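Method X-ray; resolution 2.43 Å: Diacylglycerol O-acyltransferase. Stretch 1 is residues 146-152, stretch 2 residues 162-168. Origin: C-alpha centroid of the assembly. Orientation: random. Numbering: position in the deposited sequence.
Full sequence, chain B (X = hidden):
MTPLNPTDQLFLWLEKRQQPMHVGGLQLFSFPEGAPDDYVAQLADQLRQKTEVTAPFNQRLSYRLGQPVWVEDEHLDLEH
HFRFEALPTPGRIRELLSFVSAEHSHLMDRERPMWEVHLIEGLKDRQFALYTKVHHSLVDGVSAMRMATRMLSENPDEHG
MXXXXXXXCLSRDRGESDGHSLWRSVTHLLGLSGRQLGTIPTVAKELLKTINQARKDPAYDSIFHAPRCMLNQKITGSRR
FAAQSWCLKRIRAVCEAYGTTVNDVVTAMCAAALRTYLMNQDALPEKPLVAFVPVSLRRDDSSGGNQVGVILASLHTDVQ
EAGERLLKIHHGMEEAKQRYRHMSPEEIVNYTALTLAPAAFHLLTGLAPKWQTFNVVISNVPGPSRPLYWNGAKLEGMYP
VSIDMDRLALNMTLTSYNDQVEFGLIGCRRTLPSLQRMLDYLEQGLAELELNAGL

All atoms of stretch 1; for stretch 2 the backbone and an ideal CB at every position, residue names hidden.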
ATOM      1  N   ARG B 146      15.028  18.374  -0.060  1.00 73.27           N
ATOM      2  CA  ARG B 146      16.388  18.859  -0.250  1.00 77.91           C
ATOM      3  C   ARG B 146      17.357  17.722  -0.556  1.00 79.25           C
ATOM      4  O   ARG B 146      18.227  17.867  -1.422  1.00 80.19           O
ATOM      5  CB  ARG B 146      16.843  19.643   0.985  1.00 82.60           C
ATOM      6  CG  ARG B 146      16.048  20.942   1.188  1.00 82.27           C
ATOM      7  CD  ARG B 146      16.882  22.061   1.810  1.00 85.39           C
ATOM      8  NE  ARG B 146      16.068  23.092   2.460  1.00 90.26           N
ATOM      9  CZ  ARG B 146      15.203  23.909   1.849  1.00 91.50           C
ATOM     10  NH1 ARG B 146      15.014  23.862   0.532  1.00 91.19           N
ATOM     11  NH2 ARG B 146      14.530  24.803   2.565  1.00 85.03           N
ATOM     12  N   MET B 147      17.206  16.586   0.134  1.00 76.20           N
ATOM     13  CA  MET B 147      17.966  15.384  -0.202  1.00 70.22           C
ATOM     14  C   MET B 147      17.739  14.957  -1.643  1.00 76.08           C
ATOM     15  O   MET B 147      18.676  14.519  -2.322  1.00 83.16           O
ATOM     16  CB  MET B 147      17.576  14.246   0.729  1.00 69.76           C
ATOM     17  CG  MET B 147      17.973  14.453   2.158  1.00 69.03           C
ATOM     18  SD  MET B 147      17.855  12.884   2.983  1.00 81.00           S
ATOM     19  CE  MET B 147      17.041  13.308   4.502  1.00 66.90           C
ATOM     20  N   ALA B 148      16.496  15.039  -2.120  1.00 75.18           N
ATOM     21  CA  ALA B 148      16.225  14.654  -3.501  1.00 71.29           C
ATOM     22  C   ALA B 148      16.883  15.607  -4.493  1.00 76.65           C
ATOM     23  O   ALA B 148      17.168  15.213  -5.633  1.00 78.35           O
ATOM     24  CB  ALA B 148      14.721  14.577  -3.745  1.00 64.19           C
ATOM     25  N   THR B 149      17.133  16.853  -4.087  1.00 76.87           N
ATOM     26  CA  THR B 149      17.867  17.784  -4.936  1.00 78.35           C
ATOM     27  C   THR B 149      19.375  17.621  -4.748  1.00 80.66           C
ATOM     28  O   THR B 149      20.116  17.502  -5.731  1.00 80.56           O
ATOM     29  CB  THR B 149      17.434  19.234  -4.654  1.00 77.53           C
ATOM     30  OG1 THR B 149      17.714  19.570  -3.290  1.00 83.75           O
ATOM     31  CG2 THR B 149      15.938  19.417  -4.917  1.00 71.45           C
ATOM     32  N   ARG B 150      19.830  17.593  -3.488  1.00 78.13           N
ATOM     33  CA  ARG B 150      21.234  17.325  -3.186  1.00 79.74           C
ATOM     34  C   ARG B 150      21.738  16.055  -3.870  1.00 83.01           C
ATOM     35  O   ARG B 150      22.919  15.965  -4.228  1.00 86.63           O
ATOM     36  CB  ARG B 150      21.420  17.228  -1.667  1.00 80.94           C
ATOM     37  CG  ARG B 150      22.869  17.175  -1.208  1.00 83.98           C
ATOM     38  CD  ARG B 150      23.014  17.560   0.265  1.00 82.95           C
ATOM     39  NE  ARG B 150      22.392  16.583   1.156  1.00 83.46           N
ATOM     40  CZ  ARG B 150      23.014  15.512   1.644  1.00 87.29           C
ATOM     41  NH1 ARG B 150      24.284  15.279   1.325  1.00 86.22           N
ATOM     42  NH2 ARG B 150      22.367  14.673   2.449  1.00 80.51           N
ATOM     43  N   MET B 151      20.853  15.072  -4.069  1.00 80.19           N
ATOM     44  CA  MET B 151      21.175  13.857  -4.809  1.00 78.71           C
ATOM     45  C   MET B 151      21.584  14.129  -6.252  1.00 77.63           C
ATOM     46  O   MET B 151      22.120  13.225  -6.906  1.00 76.53           O
ATOM     47  CB  MET B 151      19.966  12.908  -4.791  1.00 77.79           C
ATOM     48  CG  MET B 151      20.310  11.449  -5.059  1.00 76.61           C
ATOM     49  SD  MET B 151      19.055  10.514  -5.971  1.00 81.28           S
ATOM     50  CE  MET B 151      18.667  11.604  -7.341  1.00 79.30           C
ATOM     51  N   LEU B 152      21.345  15.330  -6.769  1.00 75.05           N
ATOM     52  CA  LEU B 152      21.616  15.643  -8.163  1.00 72.78           C
ATOM     53  C   LEU B 152      22.835  16.554  -8.269  1.00 72.15           C
ATOM     54  O   LEU B 152      23.389  17.022  -7.269  1.00 73.13           O
ATOM     55  CB  LEU B 152      20.392  16.291  -8.815  1.00 77.65           C
ATOM     56  CG  LEU B 152      19.061  15.536  -8.821  1.00 75.65           C
ATOM     57  CD1 LEU B 152      17.905  16.534  -8.817  1.00 72.18           C
ATOM     58  CD2 LEU B 152      18.952  14.608 -10.010  1.00 72.09           C
ATOM     59  N   UNK B 162      25.395   8.633  -6.847  1.00 66.75           N
ATOM     60  CA  UNK B 162      24.699   7.697  -5.953  1.00 78.85           C
ATOM     61  C   UNK B 162      23.190   7.865  -6.014  1.00 81.55           C
ATOM     62  O   UNK B 162      22.674   8.835  -6.597  1.00 77.82           O
ATOM     63  CB  UNK B 162      25.177   7.887  -4.512  1.00 78.85           C
ATOM     64  N   UNK B 163      22.449   6.925  -5.427  1.00 79.82           N
ATOM     65  CA  UNK B 163      21.026   7.132  -5.150  1.00 73.18           C
ATOM     66  C   UNK B 163      20.797   7.737  -3.764  1.00 72.35           C
ATOM     67  O   UNK B 163      21.693   7.787  -2.917  1.00 70.07           O
ATOM     68  CB  UNK B 163      20.270   5.807  -5.268  1.00 73.18           C
ATOM     69  N   UNK B 164      19.558   8.196  -3.544  1.00 71.65           N
ATOM     70  CA  UNK B 164      19.250   8.977  -2.342  1.00 73.81           C
ATOM     71  C   UNK B 164      19.546   8.210  -1.061  1.00 69.59           C
ATOM     72  O   UNK B 164      19.798   8.815  -0.012  1.00 69.83           O
ATOM     73  CB  UNK B 164      17.780   9.402  -2.355  1.00 73.81           C
ATOM     74  N   UNK B 165      19.494   6.885  -1.096  1.00 69.28           N
ATOM     75  CA  UNK B 165      19.662   6.203   0.176  1.00 67.11           C
ATOM     76  C   UNK B 165      21.116   6.142   0.614  1.00 73.37           C
ATOM     77  O   UNK B 165      21.383   5.772   1.765  1.00 74.88           O
ATOM     78  CB  UNK B 165      19.089   4.787   0.088  1.00 67.11           C
ATOM     79  N   UNK B 166      22.049   6.534  -0.258  1.00 72.75           N
ATOM     80  CA  UNK B 166      23.488   6.527   0.019  1.00 78.27           C
ATOM     81  C   UNK B 166      24.042   7.901  -0.342  1.00 80.00           C
ATOM     82  O   UNK B 166      24.391   8.149  -1.499  1.00 79.53           O
ATOM     83  CB  UNK B 166      24.204   5.422  -0.759  1.00 78.27           C
ATOM     84  N   UNK B 167      24.131   8.789   0.645  1.00 79.19           N
ATOM     85  CA  UNK B 167      24.550  10.152   0.371  1.00 79.80           C
ATOM     86  C   UNK B 167      25.649  10.580   1.335  1.00 85.13           C
ATOM     87  O   UNK B 167      25.630  10.211   2.519  1.00 77.07           O
ATOM     88  CB  UNK B 167      23.358  11.107   0.463  1.00 79.80           C
ATOM     89  N   UNK B 168      26.625  11.364   0.850  1.00 89.64           N
ATOM     90  CA  UNK B 168      27.662  11.992   1.675  1.00 88.39           C
ATOM     91  C   UNK B 168      27.092  12.745   2.875  1.00 89.78           C
ATOM     92  O   UNK B 168      27.536  12.496   3.997  1.00 94.75           O
ATOM     93  CB  UNK B 168      28.492  12.952   0.821  1.00 88.39           C
TER

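Stretch 1 enters already helical, with Arg 146 to Arg 150 in the helix. Toward stretch 2, Met 147, Ala 148 and Met 151 offer apolar surface, and the bent side chain of Arg 150 offers charge and donors.

At position 162, CA-to-CB runs sideways and the ideal CB has nothing of stretch 1 within 5.5 Å. With phi -70° and psi 169°, an extended conformation, many residues would fit, proline among them. The deposited residue is Pro 162; its closest contact is made by the backbone, O lying 3.8 Å from Met 151 CG.

Position 163 points away, its ideal CB 4.9 Å from Met 151 SD. Phi -91° and psi 167° allow most residues; proline is possible, because the hydrogen bond of the type I turn opening here uses only the carbonyl of this residue and does not need its N-H, but this does not select it over others. It is Pro 163, whose O accepts a hydrogen bond from N of position 166, 3.0 Å away.

Position 164 starts sideways, but its ideal CB is 4.0 Å from Met 151 SD and 5.2 Å from Met 147 O. A side chain extending along the helix would meet Met 147 CB and Ala 148 CB, which favours leucine, isoleucine or methionine. Ile 164 has chi1 and chi2 both t, and this carries CD1 to 3.9 Å from Met 147 CB and 4.1 Å from Ala 148 CB. Its backbone is also close: N lies 3.4 Å from Met 151 SD.

Position 165 points away, so stretch 1 sets no preference. Trp 165 (chi1 p) makes no contact with it; NE1 is hydrogen-bonded elsewhere in the structure.

Position 166 is out of reach and closes the turn at phi -129°, psi 94°; a polar residue is as plausible as any. It is Asp 166.

Position 167 points toward stretch 1, with phi -131° and psi 143° typical of an extended chain, comfortable for branched residues. The ideal CB is 4.2 Å from Arg 150 NH2, so an acid might be considered, yet Met 147 and Met 151 border the same space and make leucine, isoleucine or methionine equally reasonable. Leu 167 (m, t) takes the apolar option: CD2 packs 4.0 Å from Met 151 CG, while CD1 lies over one face of the Arg 150 guanidinium, 3.8 Å from NH2, and 4.4 Å from Met 147 CB.

Position 168 runs sideways, its ideal CB 4.8 Å from Arg 150 NH1. Phi -50° admits proline, but small or polar residues would also serve. Pro 168 places its backbone C 4.1 Å from Arg 150 NH1, at the guanidinium edge. With all residues in place, no hydrogen bond crosses between the stretches.

Stretch 2 (162-168) PPIWDLP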
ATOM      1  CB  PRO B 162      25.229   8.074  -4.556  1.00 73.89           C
ATOM      2  CG  PRO B 162      26.395   8.959  -4.787  1.00 70.74           C
ATOM      3  CD  PRO B 162      26.181   9.628  -6.101  1.00 70.87           C
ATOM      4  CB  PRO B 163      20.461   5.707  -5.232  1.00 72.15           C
ATOM      5  CG  PRO B 163      21.613   4.836  -4.779  1.00 69.73           C
ATOM      6  CD  PRO B 163      22.849   5.507  -5.305  1.00 75.23           C
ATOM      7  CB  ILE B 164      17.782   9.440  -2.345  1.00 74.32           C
ATOM      8  CG1 ILE B 164      17.622  10.653  -1.424  1.00 70.25           C
ATOM      9  CG2 ILE B 164      16.859   8.304  -1.862  1.00 64.67           C
ATOM     10  CD1 ILE B 164      16.362  11.418  -1.655  1.00 69.54           C
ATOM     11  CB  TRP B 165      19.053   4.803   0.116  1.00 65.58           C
ATOM     12  CG  TRP B 165      19.523   3.929  -1.001  1.00 63.35           C
ATOM     13  CD1 TRP B 165      20.653   3.178  -1.024  1.00 57.75           C
ATOM     14  CD2 TRP B 165      18.851   3.691  -2.250  1.00 59.64           C
ATOM     15  NE1 TRP B 165      20.735   2.492  -2.213  1.00 64.18           N
ATOM     16  CE2 TRP B 165      19.637   2.785  -2.978  1.00 54.90           C
ATOM     17  CE3 TRP B 165      17.664   4.156  -2.815  1.00 58.36           C
ATOM     18  CZ2 TRP B 165      19.277   2.332  -4.244  1.00 60.82           C
ATOM     19  CZ3 TRP B 165      17.302   3.706  -4.070  1.00 60.23           C
ATOM     20  CH2 TRP B 165      18.104   2.802  -4.773  1.00 59.13           C
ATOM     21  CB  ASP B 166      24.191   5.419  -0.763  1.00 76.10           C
ATOM     22  CG  ASP B 166      25.473   4.940  -0.084  1.00 86.51           C
ATOM     23  OD1 ASP B 166      25.567   4.975   1.172  1.00 86.49           O
ATOM     24  OD2 ASP B 166      26.393   4.526  -0.820  1.00 87.55           O
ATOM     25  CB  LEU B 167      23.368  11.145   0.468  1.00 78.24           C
ATOM     26  CG  LEU B 167      22.347  11.274  -0.680  1.00 76.44           C
ATOM     27  CD1 LEU B 167      21.383  12.404  -0.397  1.00 79.77           C
ATOM     28  CD2 LEU B 167      22.982  11.463  -2.055  1.00 74.96           C
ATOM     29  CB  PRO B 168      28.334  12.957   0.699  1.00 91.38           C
ATOM     30  CG  PRO B 168      28.165  12.304  -0.641  1.00 86.30           C
ATOM     31  CD  PRO B 168      26.837  11.606  -0.593  1.00 85.39           C
TER
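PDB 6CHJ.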